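Local coordinates for protein putative glutathione S-transferase (Sinorhizobium meliloti, PDB 4MDC) that probably acts as a glutathione transferase, joining glutathione to electrophilic substrates as a homodimer, at residues R168-G179 with I209-W220. Residues are numbered along the deposited sequence; the frame is centred on the assembly and turned at random.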
loop_
_atom_site.group_PDB
_atom_site.type_symbol
_atom_site.label_atom_id
_atom_site.label_comp_id
_atom_site.label_asym_id
_atom_site.label_seq_id
_atom_site.Cartn_x
_atom_site.Cartn_y
_atom_site.Cartn_z
ATOM N N ARG B 168 7.686 -7.610 18.473
ATOM C CA ARG B 168 8.112 -8.984 18.555
ATOM C C ARG B 168 7.471 -9.882 17.471
ATOM O O ARG B 168 8.143 -10.716 16.880
ATOM C CB ARG B 168 7.859 -9.560 19.916
ATOM C CG ARG B 168 8.513 -10.936 20.029
ATOM C CD ARG B 168 8.404 -11.458 21.430
ATOM N NE ARG B 168 9.430 -12.450 21.760
ATOM C CZ ARG B 168 9.174 -13.688 22.175
ATOM N NH1 ARG B 168 7.914 -14.119 22.260
ATOM N NH2 ARG B 168 10.181 -14.517 22.503
ATOM N N GLN B 169 6.197 -9.672 17.228
ATOM C CA GLN B 169 5.524 -10.470 16.204
ATOM C C GLN B 169 6.215 -10.355 14.834
ATOM O O GLN B 169 6.395 -11.346 14.142
ATOM C CB GLN B 169 4.065 -10.005 16.102
ATOM C CG GLN B 169 3.332 -10.554 14.892
ATOM C CD GLN B 169 2.081 -9.755 14.422
ATOM O OE1 GLN B 169 1.631 -8.788 15.049
ATOM N NE2 GLN B 169 1.523 -10.193 13.290
ATOM N N HIS B 170 6.579 -9.130 14.472
ATOM C CA HIS B 170 7.316 -8.840 13.258
ATOM C C HIS B 170 8.710 -9.416 13.191
ATOM O O HIS B 170 9.060 -10.017 12.202
ATOM C CB HIS B 170 7.298 -7.316 12.994
ATOM C CG HIS B 170 5.957 -6.859 12.571
ATOM N ND1 HIS B 170 5.466 -7.184 11.331
ATOM C CD2 HIS B 170 4.936 -6.261 13.238
ATOM C CE1 HIS B 170 4.247 -6.706 11.214
ATOM N NE2 HIS B 170 3.905 -6.145 12.353
HETATM N N MSE B 171 9.465 -9.307 14.277
HETATM C CA MSE B 171 10.784 -9.924 14.383
HETATM C C MSE B 171 10.690 -11.431 14.319
HETATM O O MSE B 171 11.551 -12.083 13.736
HETATM C CB MSE B 171 11.491 -9.483 15.677
HETATM C CG MSE B 171 11.739 -7.996 15.696
HETATM SE SE MSE B 171 12.757 -7.259 14.172
HETATM C CE MSE B 171 14.352 -8.465 14.459
ATOM N N LYS B 172 9.675 -12.019 14.944
ATOM C CA LYS B 172 9.495 -13.451 14.926
ATOM C C LYS B 172 9.112 -13.959 13.514
ATOM O O LYS B 172 9.559 -15.026 13.098
ATOM C CB LYS B 172 8.494 -13.912 15.962
ATOM C CG LYS B 172 9.081 -13.832 17.374
ATOM C CD LYS B 172 9.934 -15.073 17.636
ATOM C CE LYS B 172 10.783 -14.926 18.876
ATOM N NZ LYS B 172 11.618 -16.126 19.108
ATOM N N TYR B 173 8.362 -13.156 12.787
ATOM C CA TYR B 173 7.967 -13.542 11.413
ATOM C C TYR B 173 9.208 -13.504 10.551
ATOM O O TYR B 173 9.496 -14.401 9.766
ATOM C CB TYR B 173 6.896 -12.610 10.858
ATOM C CG TYR B 173 6.360 -13.065 9.487
ATOM C CD1 TYR B 173 5.959 -14.370 9.292
ATOM C CD2 TYR B 173 6.291 -12.194 8.427
ATOM C CE1 TYR B 173 5.420 -14.785 8.048
ATOM C CE2 TYR B 173 5.757 -12.600 7.214
ATOM C CZ TYR B 173 5.349 -13.870 7.024
ATOM O OH TYR B 173 4.878 -14.225 5.761
ATOM N N LEU B 174 9.983 -12.438 10.720
ATOM C CA LEU B 174 11.256 -12.317 10.018
ATOM C C LEU B 174 12.244 -13.463 10.319
ATOM O O LEU B 174 12.886 -13.973 9.426
ATOM C CB LEU B 174 11.918 -10.981 10.378
ATOM C CG LEU B 174 13.268 -10.667 9.805
ATOM C CD1 LEU B 174 13.240 -10.623 8.283
ATOM C CD2 LEU B 174 13.755 -9.346 10.319
ATOM N N SER B 175 12.403 -13.784 11.605
ATOM C CA SER B 175 13.205 -14.962 12.007
ATOM C C SER B 175 12.693 -16.229 11.319
ATOM O O SER B 175 13.493 -17.067 10.890
ATOM C CB SER B 175 13.194 -15.148 13.505
ATOM O OG SER B 175 13.998 -14.120 14.118
ATOM N N TRP B 176 11.388 -16.373 11.268
ATOM C CA TRP B 176 10.817 -17.573 10.647
ATOM C C TRP B 176 11.171 -17.632 9.153
ATOM O O TRP B 176 11.601 -18.708 8.642
ATOM C CB TRP B 176 9.321 -17.686 10.845
ATOM C CG TRP B 176 8.776 -18.909 10.151
ATOM C CD1 TRP B 176 8.898 -20.229 10.562
ATOM C CD2 TRP B 176 8.058 -18.956 8.902
ATOM N NE1 TRP B 176 8.304 -21.055 9.634
ATOM C CE2 TRP B 176 7.807 -20.307 8.607
ATOM C CE3 TRP B 176 7.647 -17.999 8.003
ATOM C CZ2 TRP B 176 7.110 -20.715 7.457
ATOM C CZ3 TRP B 176 6.941 -18.403 6.845
ATOM C CH2 TRP B 176 6.674 -19.749 6.594
ATOM N N LEU B 177 10.978 -16.526 8.461
ATOM C CA LEU B 177 11.295 -16.424 7.035
ATOM C C LEU B 177 12.773 -16.698 6.802
ATOM O O LEU B 177 13.145 -17.493 5.951
ATOM C CB LEU B 177 10.910 -15.069 6.466
ATOM C CG LEU B 177 9.425 -14.714 6.394
ATOM C CD1 LEU B 177 9.229 -13.233 6.180
ATOM C CD2 LEU B 177 8.745 -15.505 5.260
ATOM N N ALA B 178 13.614 -16.045 7.582
ATOM C CA ALA B 178 15.045 -16.139 7.413
ATOM C C ALA B 178 15.583 -17.524 7.706
ATOM O O ALA B 178 16.569 -17.958 7.116
ATOM C CB ALA B 178 15.733 -15.121 8.336
ATOM N N GLY B 179 14.971 -18.214 8.656
ATOM C CA GLY B 179 15.404 -19.537 9.058
ATOM C C GLY B 179 14.872 -20.628 8.158
ATOM O O GLY B 179 15.352 -21.729 8.233
ATOM N N ILE B 209 15.243 -2.794 18.744
ATOM C CA ILE B 209 15.263 -4.245 18.523
ATOM C C ILE B 209 16.160 -4.951 19.549
ATOM O O ILE B 209 17.332 -4.609 19.681
ATOM C CB ILE B 209 15.786 -4.554 17.139
ATOM C CG1 ILE B 209 14.760 -4.064 16.136
ATOM C CG2 ILE B 209 15.969 -6.034 16.896
ATOM C CD1 ILE B 209 15.353 -3.852 14.807
ATOM N N ASP B 210 15.607 -5.924 20.249
ATOM C CA ASP B 210 16.399 -6.817 21.098
ATOM C C ASP B 210 16.880 -7.988 20.277
ATOM O O ASP B 210 16.159 -8.941 20.013
ATOM C CB ASP B 210 15.571 -7.296 22.259
ATOM C CG ASP B 210 16.329 -8.267 23.168
ATOM O OD1 ASP B 210 17.487 -8.677 22.902
ATOM O OD2 ASP B 210 15.722 -8.597 24.159
ATOM N N TRP B 211 18.127 -7.888 19.819
ATOM C CA TRP B 211 18.648 -8.910 18.914
ATOM C C TRP B 211 18.869 -10.249 19.615
ATOM O O TRP B 211 18.896 -11.284 18.950
ATOM C CB TRP B 211 19.915 -8.425 18.224
ATOM C CG TRP B 211 19.684 -7.391 17.179
ATOM C CD1 TRP B 211 19.971 -6.058 17.265
ATOM C CD2 TRP B 211 19.059 -7.578 15.891
ATOM N NE1 TRP B 211 19.619 -5.423 16.088
ATOM C CE2 TRP B 211 19.064 -6.337 15.233
ATOM C CE3 TRP B 211 18.542 -8.683 15.225
ATOM C CZ2 TRP B 211 18.551 -6.167 13.958
ATOM C CZ3 TRP B 211 17.998 -8.514 13.932
ATOM C CH2 TRP B 211 18.036 -7.273 13.318
ATOM N N SER B 212 19.046 -10.253 20.934
ATOM C CA SER B 212 19.221 -11.535 21.666
ATOM C C SER B 212 17.951 -12.402 21.583
ATOM O O SER B 212 18.000 -13.612 21.752
ATOM C CB SER B 212 19.580 -11.267 23.145
ATOM O OG SER B 212 18.406 -10.912 23.907
ATOM N N ASP B 213 16.815 -11.759 21.330
ATOM C CA ASP B 213 15.528 -12.457 21.205
ATOM C C ASP B 213 15.258 -12.868 19.756
ATOM O O ASP B 213 14.318 -13.623 19.514
ATOM C CB ASP B 213 14.394 -11.568 21.702
ATOM C CG ASP B 213 13.034 -12.305 21.781
ATOM O OD1 ASP B 213 12.905 -13.366 22.433
ATOM O OD2 ASP B 213 12.067 -11.748 21.211
ATOM N N ALA B 214 16.085 -12.396 18.811
ATOM C CA ALA B 214 15.884 -12.722 17.375
ATOM C C ALA B 214 17.216 -13.121 16.703
ATOM O O ALA B 214 17.650 -12.561 15.694
ATOM C CB ALA B 214 15.273 -11.533 16.685
ATOM N N PRO B 215 17.848 -14.164 17.209
ATOM C CA PRO B 215 19.119 -14.605 16.576
ATOM C C PRO B 215 19.104 -14.968 15.081
ATOM O O PRO B 215 20.108 -14.799 14.369
ATOM C CB PRO B 215 19.521 -15.822 17.447
ATOM C CG PRO B 215 18.266 -16.293 18.053
ATOM C CD PRO B 215 17.431 -15.078 18.264
ATOM N N THR B 216 18.025 -15.597 14.628
ATOM C CA THR B 216 17.951 -16.025 13.222
ATOM C C THR B 216 17.837 -14.799 12.317
ATOM O O THR B 216 18.480 -14.694 11.277
ATOM C CB THR B 216 16.791 -17.042 13.065
ATOM O OG1 THR B 216 17.007 -18.086 14.019
ATOM C CG2 THR B 216 16.666 -17.594 11.648
ATOM N N ALA B 217 17.025 -13.833 12.746
ATOM C CA ALA B 217 16.901 -12.599 12.010
ATOM C C ALA B 217 18.220 -11.824 12.043
ATOM O O ALA B 217 18.600 -11.206 11.050
ATOM C CB ALA B 217 15.823 -11.728 12.599
ATOM N N LYS B 218 18.926 -11.950 13.150
ATOM C CA LYS B 218 20.242 -11.294 13.284
ATOM C C LYS B 218 21.263 -11.752 12.235
ATOM O O LYS B 218 21.946 -10.932 11.611
ATOM C CB LYS B 218 20.811 -11.511 14.681
ATOM C CG LYS B 218 22.106 -10.744 14.927
ATOM C CD LYS B 218 22.645 -10.917 16.337
ATOM C CE LYS B 218 23.924 -10.104 16.509
ATOM N NZ LYS B 218 24.501 -10.287 17.871
ATOM N N GLU B 219 21.285 -13.057 11.958
ATOM C CA GLU B 219 22.199 -13.612 10.983
ATOM C C GLU B 219 21.855 -13.065 9.594
ATOM O O GLU B 219 22.740 -12.685 8.808
ATOM C CB GLU B 219 22.172 -15.152 11.019
ATOM C CG GLU B 219 23.108 -15.830 9.994
ATOM C CD GLU B 219 22.590 -15.850 8.540
ATOM O OE1 GLU B 219 21.349 -15.944 8.317
ATOM O OE2 GLU B 219 23.415 -15.783 7.571
ATOM N N TRP B 220 20.557 -13.070 9.265
ATOM C CA TRP B 220 20.092 -12.524 7.993
ATOM C C TRP B 220 20.404 -11.023 7.838
ATOM O O TRP B 220 20.898 -10.551 6.761
ATOM C CB TRP B 220 18.585 -12.873 7.791
ATOM C CG TRP B 220 17.947 -12.048 6.731
ATOM C CD1 TRP B 220 17.789 -12.358 5.398
ATOM C CD2 TRP B 220 17.404 -10.732 6.895
ATOM N NE1 TRP B 220 17.237 -11.311 4.732
ATOM C CE2 TRP B 220 16.963 -10.303 5.631
ATOM C CE3 TRP B 220 17.217 -9.894 7.994
ATOM C CZ2 TRP B 220 16.356 -9.069 5.448
ATOM C CZ3 TRP B 220 16.630 -8.699 7.825
ATOM C CH2 TRP B 220 16.255 -8.244 6.555
#
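M171, a selenomethionine, packs from helix 167-180 against I209, W211, A214 and A217; L174, about one turn on, packs against A217 and W220. This is helix packing within the all-helical C-terminal domain of the glutathione S-transferase fold. The axes of segments 168-179 and 215-220 cross at 64° and come within 7.7 Å. The CA atoms of S175 and A217 lie 4.4 Å apart, consistent with small side chains at the crossing.

The tight part faces helix 191-205, where I200 also meets M171 and W211. The M171 chain bends at chi2 and chi3, which brings its methyl CE among four apolar groups. CE lies 3.7 Å from W211 CZ3 and also touches I209 CG2, A214 CB and A217 CB. I209 CG2 in turn sits over the centre of one face of the W211 ring. With CG turned anti to the main-chain nitrogen, L174 holds CD1 over a face of W220 in a CH-pi contact, 4.0 Å from the centroid of the six-membered ring. Its CD2 touches A217 CB. The W220 ring is also tied by NE1 to D193. A178 CB meets W220 CB at 3.7 Å.

The R168 end is the solvent side, where R168 and K172 meet D213 through polar groups and not through close apolar packing. The exposed R168 grips the carboxylate of D213 side-on, with NE to OD2 and NH2 to OD1. Both oxygens use their syn lone pairs, and the two planes are nearly coplanar, 16° apart. K172 CE lies over one face of the guanidinium, offset toward its rim. An alanine in place of D213 would remove both acceptors and would probably leave the R168 guanidinium without its charged mate and free to swing. Between the two sides, A217 N gives a weak hydrogen bond to S175 OG, 3.3 Å long and bent to 134°.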